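Local coordinates for high potential iron-sulfur protein (Rhodothermus marinus, PDB 3H31) that probably carries single electrons in the respiratory chain of its bacterium, using a four-iron, four-sulfur cluster held in a small, mostly irregular fold, at residues 14-17 and 18-22; 51-54 and 55-58; 44-47 and 48-51. All coordinates share one frame; numbering follows the deposited sequence.

In the fold
All three contacts are local and lie at the surface, but their places differ. Contact 2 lies nearest the chain centre and binds the cluster through the end of strand 52-53. Contact 1 takes in most of helix 13-21 and the residue after it; its centre and that of contact 3 each lie about 12 Å from the chain centre. Contact 1 touches contact 2 where Arg19 meets the Lys57 carbonyl and Leu22 meets Ile56. Contact 3 is the loop between strands 41-42 and 52-53, across the chain's centre from contact 1. It shares Gly51 with contact 2. Helical amide bonds dominate contact 1, bonds to a metal-bound sulfur contact 2, and a beta turn with one bridging water contact 3.

Contact 1: residues 14-17 and 18-22; sequences EEIQ and MRESL
Ile16 and Glu20 meet one turn apart on the helix, where their side chains run alongside each other in the same direction. The methyl CG2 of Ile16 lies 3.7 Å from OE2 of Glu20, so the methyl lies alongside one oxygen of the carboxylate. This is packing, not a polar bond. In Glu20, CG stands anti to the carbonyl carbon (chi1 -67°), and the chain beyond is extended. That course takes CG within 3.3 Å of the Ile16 carbonyl O.

The backbone beneath is regular. Glu20 N donates to Ile16 O at 2.9 Å, nearly along the C=O axis. Ser21 N reaches Gln17 O at 2.9 Å. Met18 N bonds Glu14 O at 3.1 Å, and Arg19 N bonds Glu15 O at 3.2 Å. These are successive i to i+4 bonds of an alpha helix.

Arg19 is the buried residue of the group. Its CG passes 3.7 Å from Glu15 O, and the chain then bends at chi3 (59°). Its NH1 bonds the carbonyls of Lys57 and Pro59, NH2 bonds that of Cys5, and the guanidinium makes a cation-pi contact with Tyr24. Glu15 OE1 accepts from Thr12 N near the start of the helix, the bond that forms one half of a capping box.

Backbone bonds therefore set the helix, while Arg19 ties it to three loop carbonyls. The Arg19 side chain comes to about 7 Å from the cluster, and its positive charge may modestly influence the potential there.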
loop_
_atom_site.group_PDB
_atom_site.type_symbol
_atom_site.label_atom_id
_atom_site.label_comp_id
_atom_site.label_asym_id
_atom_site.label_seq_id
_atom_site.Cartn_x
_atom_site.Cartn_y
_atom_site.Cartn_z
ATOM N N GLU A 14 -0.763 -13.255 -10.427
ATOM C CA GLU A 14 0.080 -12.243 -11.047
ATOM C C GLU A 14 -0.018 -10.914 -10.308
ATOM O O GLU A 14 0.965 -10.187 -10.242
ATOM C CB GLU A 14 -0.272 -12.086 -12.502
ATOM C CG GLU A 14 0.184 -13.216 -13.373
ATOM C CD GLU A 14 -0.217 -13.154 -14.813
ATOM O OE1 GLU A 14 -0.340 -12.036 -15.332
ATOM O OE2 GLU A 14 -0.254 -14.236 -15.491
ATOM N N GLU A 15 -1.184 -10.555 -9.826
ATOM C CA GLU A 15 -1.285 -9.306 -9.073
ATOM C C GLU A 15 -0.495 -9.366 -7.760
ATOM O O GLU A 15 0.149 -8.396 -7.350
ATOM C CB GLU A 15 -2.739 -8.958 -8.799
ATOM C CG GLU A 15 -3.535 -8.518 -9.997
ATOM C CD GLU A 15 -5.038 -8.527 -9.783
ATOM O OE1 GLU A 15 -5.579 -9.595 -9.426
ATOM O OE2 GLU A 15 -5.707 -7.515 -10.066
ATOM N N ILE A 16 -0.538 -10.538 -7.099
ATOM C CA ILE A 16 0.259 -10.736 -5.884
ATOM C C ILE A 16 1.732 -10.646 -6.232
ATOM O O ILE A 16 2.526 -10.024 -5.482
ATOM C CB ILE A 16 -0.100 -12.075 -5.200
ATOM C CG1 ILE A 16 -1.553 -12.084 -4.797
ATOM C CG2 ILE A 16 0.812 -12.281 -4.024
ATOM C CD1 ILE A 16 -2.071 -13.426 -4.381
ATOM N N GLN A 17 2.144 -11.235 -7.328
ATOM C CA GLN A 17 3.539 -11.168 -7.748
ATOM C C GLN A 17 3.996 -9.739 -7.953
ATOM O O GLN A 17 5.130 -9.397 -7.589
ATOM C CB GLN A 17 3.753 -11.953 -9.038
ATOM C CG GLN A 17 3.648 -13.427 -8.861
ATOM C CD GLN A 17 3.454 -14.244 -10.106
ATOM O OE1 GLN A 17 3.601 -13.768 -11.248
ATOM N NE2 GLN A 17 3.043 -15.470 -10.022
ATOM N N MET A 18 3.162 -8.843 -8.478
ATOM C CA MET A 18 3.575 -7.439 -8.606
ATOM C C MET A 18 3.772 -6.804 -7.275
ATOM O O MET A 18 4.798 -6.117 -7.091
ATOM C CB MET A 18 2.583 -6.598 -9.435
ATOM C CG MET A 18 3.133 -5.171 -9.682
ATOM S SD MET A 18 2.203 -4.005 -10.564
ATOM C CE MET A 18 2.337 -4.653 -12.191
ATOM N N ARG A 19 2.842 -7.018 -6.365
ATOM C CA ARG A 19 2.950 -6.472 -5.020
ATOM C C ARG A 19 4.263 -6.925 -4.382
ATOM O O ARG A 19 4.984 -6.110 -3.788
ATOM C CB ARG A 19 1.872 -6.848 -3.946
ATOM C CG ARG A 19 0.493 -6.348 -4.230
ATOM C CD ARG A 19 -0.561 -6.946 -3.344
ATOM N NE ARG A 19 -0.425 -6.751 -1.897
ATOM C CZ ARG A 19 -1.228 -5.992 -1.107
ATOM N NH1 ARG A 19 -2.214 -5.254 -1.592
ATOM N NH2 ARG A 19 -1.009 -5.987 0.192
ATOM N N GLU A 20 4.576 -8.216 -4.511
ATOM C CA GLU A 20 5.830 -8.744 -3.936
ATOM C C GLU A 20 7.048 -8.179 -4.622
ATOM O O GLU A 20 8.068 -7.898 -3.976
ATOM C CB GLU A 20 5.814 -10.254 -4.055
ATOM C CG GLU A 20 4.758 -10.870 -3.178
ATOM C CD GLU A 20 4.843 -12.368 -3.252
ATOM O OE1 GLU A 20 5.519 -12.999 -4.085
ATOM O OE2 GLU A 20 4.116 -12.966 -2.413
ATOM N N SER A 21 7.010 -8.039 -5.929
ATOM C CA SER A 21 8.091 -7.488 -6.731
ATOM C C SER A 21 8.538 -6.152 -6.188
ATOM O O SER A 21 9.739 -5.823 -6.118
ATOM C CB SER A 21 7.651 -7.387 -8.193
ATOM O OG SER A 21 8.521 -6.620 -8.974
ATOM N N LEU A 22 7.555 -5.318 -5.874
ATOM C CA LEU A 22 7.754 -3.983 -5.352
ATOM C C LEU A 22 7.939 -3.928 -3.849
ATOM O O LEU A 22 8.033 -2.849 -3.253
ATOM C CB LEU A 22 6.628 -3.067 -5.844
ATOM C CG LEU A 22 6.539 -2.947 -7.370
ATOM C CD1 LEU A 22 5.347 -2.062 -7.752
ATOM C CD2 LEU A 22 7.848 -2.415 -7.987
#

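Contact 2: residues 51-54 and 55-58; sequences GGCQ and LIKG. With SF4 (iron/sulfur cluster), chain B.
Cys53 and Ile56 turn their side chains to the same cluster. SG of Cys53 binds iron FE1 at 2.3 Å. Ile56 brings its CD1 methyl to 3.6 Å from the cluster sulfide S4. CG1 of Ile56 lies alongside Cys53 SG at 4.0 Å, so the thiolate has an apolar branch along one side. Ile56 CG1 sits between its backbone N and carbonyl carbon (chi1 62°), the crowded position. With chi2 extended, this carries CD1 on to the cluster. In Cys53, SG is opposite the backbone N (chi1 175°) and lies over the turn that follows.

Two amides of that turn point at the sulfur. Leu55 N donates to Cys53 SG at 3.2 Å with an N-H...S angle of 157°. Ile56 N donates to Cys53 SG at 3.4 Å, a straighter bond. The CB of Leu55 also packs against Cys53 SG, at 3.7 Å.

Further along, the chain runs back past strand 52-53, and two waters lie between the two runs of chain. One water accepts from Cys53 N at 2.9 Å and lies close to the carbonyl oxygens of Ile56 and Gly58. A second donates to Gly51 O, with only a weak bond to Gly58 O. Strand 52-53 pairs with strand 41-42 through Gly52 and Val42, and the pairing continues from Gln54 to Leu40. Ile56 also packs on Met18 and Arg19 of helix 13-21, and on Leu22 and Tyr24.

Backbone N-H...S bonds to a cysteine ligand are a common feature of iron-sulfur proteins. The two here are likely to draw some charge from the Cys53 thiolate. The buried, apolar Ile56 probably helps to keep water from this side of the cluster. Both probably help tune its potential.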
loop_
_atom_site.group_PDB
_atom_site.type_symbol
_atom_site.label_atom_id
_atom_site.label_comp_id
_atom_site.label_asym_id
_atom_site.label_seq_id
_atom_site.Cartn_x
_atom_site.Cartn_y
_atom_site.Cartn_z
ATOM N N GLY A 51 -6.673 1.533 2.562
ATOM C CA GLY A 51 -6.747 2.298 1.362
ATOM C C GLY A 51 -6.417 1.431 0.149
ATOM O O GLY A 51 -6.478 0.189 0.181
ATOM N N GLY A 52 -6.066 2.087 -0.950
ATOM C CA GLY A 52 -5.706 1.436 -2.209
ATOM C C GLY A 52 -4.618 2.202 -2.871
ATOM O O GLY A 52 -4.138 3.239 -2.393
ATOM N N CYS A 53 -4.210 1.696 -4.029
ATOM C CA CYS A 53 -3.092 2.219 -4.782
ATOM C C CYS A 53 -3.412 2.130 -6.262
ATOM O O CYS A 53 -4.047 1.168 -6.720
ATOM C CB CYS A 53 -1.829 1.406 -4.453
ATOM S SG CYS A 53 -0.374 1.850 -5.425
ATOM N N GLN A 54 -2.983 3.134 -7.011
ATOM C CA GLN A 54 -3.176 3.170 -8.450
ATOM C C GLN A 54 -2.271 2.177 -9.169
ATOM O O GLN A 54 -2.519 1.858 -10.341
ATOM C CB GLN A 54 -2.784 4.513 -9.032
ATOM C CG GLN A 54 -3.750 5.633 -8.842
ATOM C CD GLN A 54 -3.378 6.715 -9.839
ATOM O OE1 GLN A 54 -2.946 6.645 -11.026
ATOM N NE2 GLN A 54 -3.526 7.983 -9.524
ATOM N N LEU A 55 -1.208 1.733 -8.526
ATOM C CA LEU A 55 -0.180 0.884 -9.107
ATOM C C LEU A 55 -0.336 -0.578 -8.725
ATOM O O LEU A 55 -0.319 -1.463 -9.571
ATOM C CB LEU A 55 1.203 1.404 -8.693
ATOM C CG LEU A 55 2.343 0.962 -9.593
ATOM C CD1 LEU A 55 2.289 1.684 -10.946
ATOM C CD2 LEU A 55 3.668 1.250 -8.919
ATOM N N ILE A 56 -0.465 -0.872 -7.456
ATOM C CA ILE A 56 -0.651 -2.290 -7.143
ATOM C C ILE A 56 -2.003 -2.467 -6.476
ATOM O O ILE A 56 -2.635 -1.573 -5.909
ATOM C CB ILE A 56 0.466 -2.775 -6.223
ATOM C CG1 ILE A 56 0.442 -2.043 -4.904
ATOM C CG2 ILE A 56 1.800 -2.605 -6.909
ATOM C CD1 ILE A 56 1.481 -2.529 -3.899
ATOM N N LYS A 57 -2.520 -3.657 -6.718
ATOM C CA LYS A 57 -3.871 -4.018 -6.393
ATOM C C LYS A 57 -3.922 -4.514 -4.953
ATOM O O LYS A 57 -2.934 -4.841 -4.333
ATOM C CB LYS A 57 -4.358 -5.122 -7.328
ATOM C CG LYS A 57 -4.465 -4.675 -8.748
ATOM C CD LYS A 57 -5.699 -3.878 -8.927
ATOM C CE LYS A 57 -5.874 -3.334 -10.344
ATOM N NZ LYS A 57 -7.280 -2.833 -10.508
ATOM N N GLY A 58 -5.170 -4.546 -4.445
ATOM C CA GLY A 58 -5.447 -5.075 -3.108
ATOM C C GLY A 58 -5.428 -3.986 -2.055
ATOM O O GLY A 58 -5.314 -2.771 -2.334
HETATM FE FE1 SF4 B . 1.209 2.366 -3.900
HETATM FE FE2 SF4 B . 2.195 2.675 -1.374
HETATM FE FE3 SF4 B . 3.811 1.894 -3.413
HETATM FE FE4 SF4 B . 2.854 4.430 -3.410
HETATM S S1 SF4 B . 4.310 3.487 -1.868
HETATM S S2 SF4 B . 2.990 3.098 -5.186
HETATM S S3 SF4 B . 0.745 4.068 -2.507
HETATM S S4 SF4 B . 2.029 0.740 -2.482
HETATM O O HOH W 1 -8.215 -1.159 -1.515
HETATM O O HOH W 2 -4.946 -1.087 -4.524
#

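Contact 3: residues 44-47 and 48-51; sequences AESP and DQCG
The side-chain amide of Gln49 lies alongside Ser46, and OE1 is its touching atom, 3.5 Å from Ser46 CB and 3.7 Å from Glu45 CB. The extended chain beyond CG (chi2 -178°) lays the amide there. OD1 of Asp48 lies over the face of the Pro47-Asp48 peptide, 3.3 Å from Pro47 C.

Residues Ser46 to Gln49 form a type I beta turn. Gln49 N donates to Ser46 O at 3.1 Å, from well above the carbonyl plane. Ser46 OG accepts from Asp48 N at 2.9 Å, an ST turn inside the beta turn.

CB of Ala44 points toward the returning arm and lies 3.1 Å from Gln49 O. One water joins the two arms, accepting from Glu45 N and donating to Cys50 O, 3.0 Å each.

The turn is part of the loop that links strand 41-42 to strand 52-53, which pair antiparallel. Its returning arm is fastened to the N-terminal part of the chain by the disulfide of Cys50 with Cys5. Cys50 also packs on Leu3 and Pro59, and Gly51 then leads into strand 52-53.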
loop_
_atom_site.group_PDB
_atom_site.type_symbol
_atom_site.label_atom_id
_atom_site.label_comp_id
_atom_site.label_asym_id
_atom_site.label_seq_id
_atom_site.Cartn_x
_atom_site.Cartn_y
_atom_site.Cartn_z
ATOM N N ALA A 44 -8.479 5.478 2.286
ATOM C CA ALA A 44 -9.623 4.665 2.636
ATOM C C ALA A 44 -10.866 5.523 2.808
ATOM O O ALA A 44 -10.800 6.733 3.020
ATOM C CB ALA A 44 -9.299 3.908 3.900
ATOM N N GLU A 45 -11.989 4.840 2.952
ATOM C CA GLU A 45 -13.242 5.506 3.329
ATOM C C GLU A 45 -13.375 5.756 4.786
ATOM O O GLU A 45 -14.287 6.536 5.122
ATOM C CB GLU A 45 -14.440 4.634 2.943
ATOM C CG GLU A 45 -14.383 4.364 1.467
ATOM C CD GLU A 45 -14.461 5.664 0.639
ATOM O OE1 GLU A 45 -15.541 6.358 0.828
ATOM O OE2 GLU A 45 -13.550 6.083 -0.143
ATOM N N SER A 46 -12.583 5.135 5.616
ATOM C CA SER A 46 -12.600 5.292 7.051
ATOM C C SER A 46 -11.143 5.030 7.428
ATOM O O SER A 46 -10.581 4.155 6.797
ATOM C CB SER A 46 -13.348 4.264 7.887
ATOM O OG SER A 46 -13.104 4.011 9.257
ATOM N N PRO A 47 -10.642 5.664 8.478
ATOM C CA PRO A 47 -9.294 5.292 8.946
ATOM C C PRO A 47 -9.175 3.896 9.511
ATOM O O PRO A 47 -8.080 3.443 9.826
ATOM C CB PRO A 47 -9.123 6.395 9.960
ATOM C CG PRO A 47 -10.405 6.955 10.343
ATOM C CD PRO A 47 -11.333 6.735 9.232
ATOM N N ASP A 48 -10.327 3.188 9.638
ATOM C CA ASP A 48 -10.343 1.848 10.145
ATOM C C ASP A 48 -10.374 0.785 9.050
ATOM O O ASP A 48 -10.547 -0.369 9.331
ATOM C CB ASP A 48 -11.442 1.620 11.136
ATOM C CG ASP A 48 -11.254 2.422 12.406
ATOM O OD1 ASP A 48 -10.396 3.321 12.486
ATOM O OD2 ASP A 48 -12.015 2.046 13.359
ATOM N N GLN A 49 -10.197 1.204 7.816
ATOM C CA GLN A 49 -10.122 0.359 6.633
ATOM C C GLN A 49 -8.859 0.691 5.875
ATOM O O GLN A 49 -8.323 1.771 5.908
ATOM C CB GLN A 49 -11.295 0.732 5.653
ATOM C CG GLN A 49 -12.553 0.423 6.417
ATOM C CD GLN A 49 -13.648 0.762 5.403
ATOM O OE1 GLN A 49 -14.036 1.926 5.393
ATOM N NE2 GLN A 49 -13.934 -0.237 4.578
ATOM N N CYS A 50 -8.465 -0.314 5.053
ATOM C CA CYS A 50 -7.313 -0.133 4.172
ATOM C C CYS A 50 -7.700 0.798 3.009
ATOM O O CYS A 50 -8.828 0.820 2.525
ATOM C CB CYS A 50 -6.855 -1.473 3.611
ATOM S SG CYS A 50 -6.331 -2.619 4.918
ATOM N N GLY A 51 -6.673 1.533 2.562
ATOM C CA GLY A 51 -6.747 2.298 1.362
ATOM C C GLY A 51 -6.417 1.431 0.149
ATOM O O GLY A 51 -6.478 0.189 0.181
HETATM O O HOH W 3 -11.626 1.977 2.166
#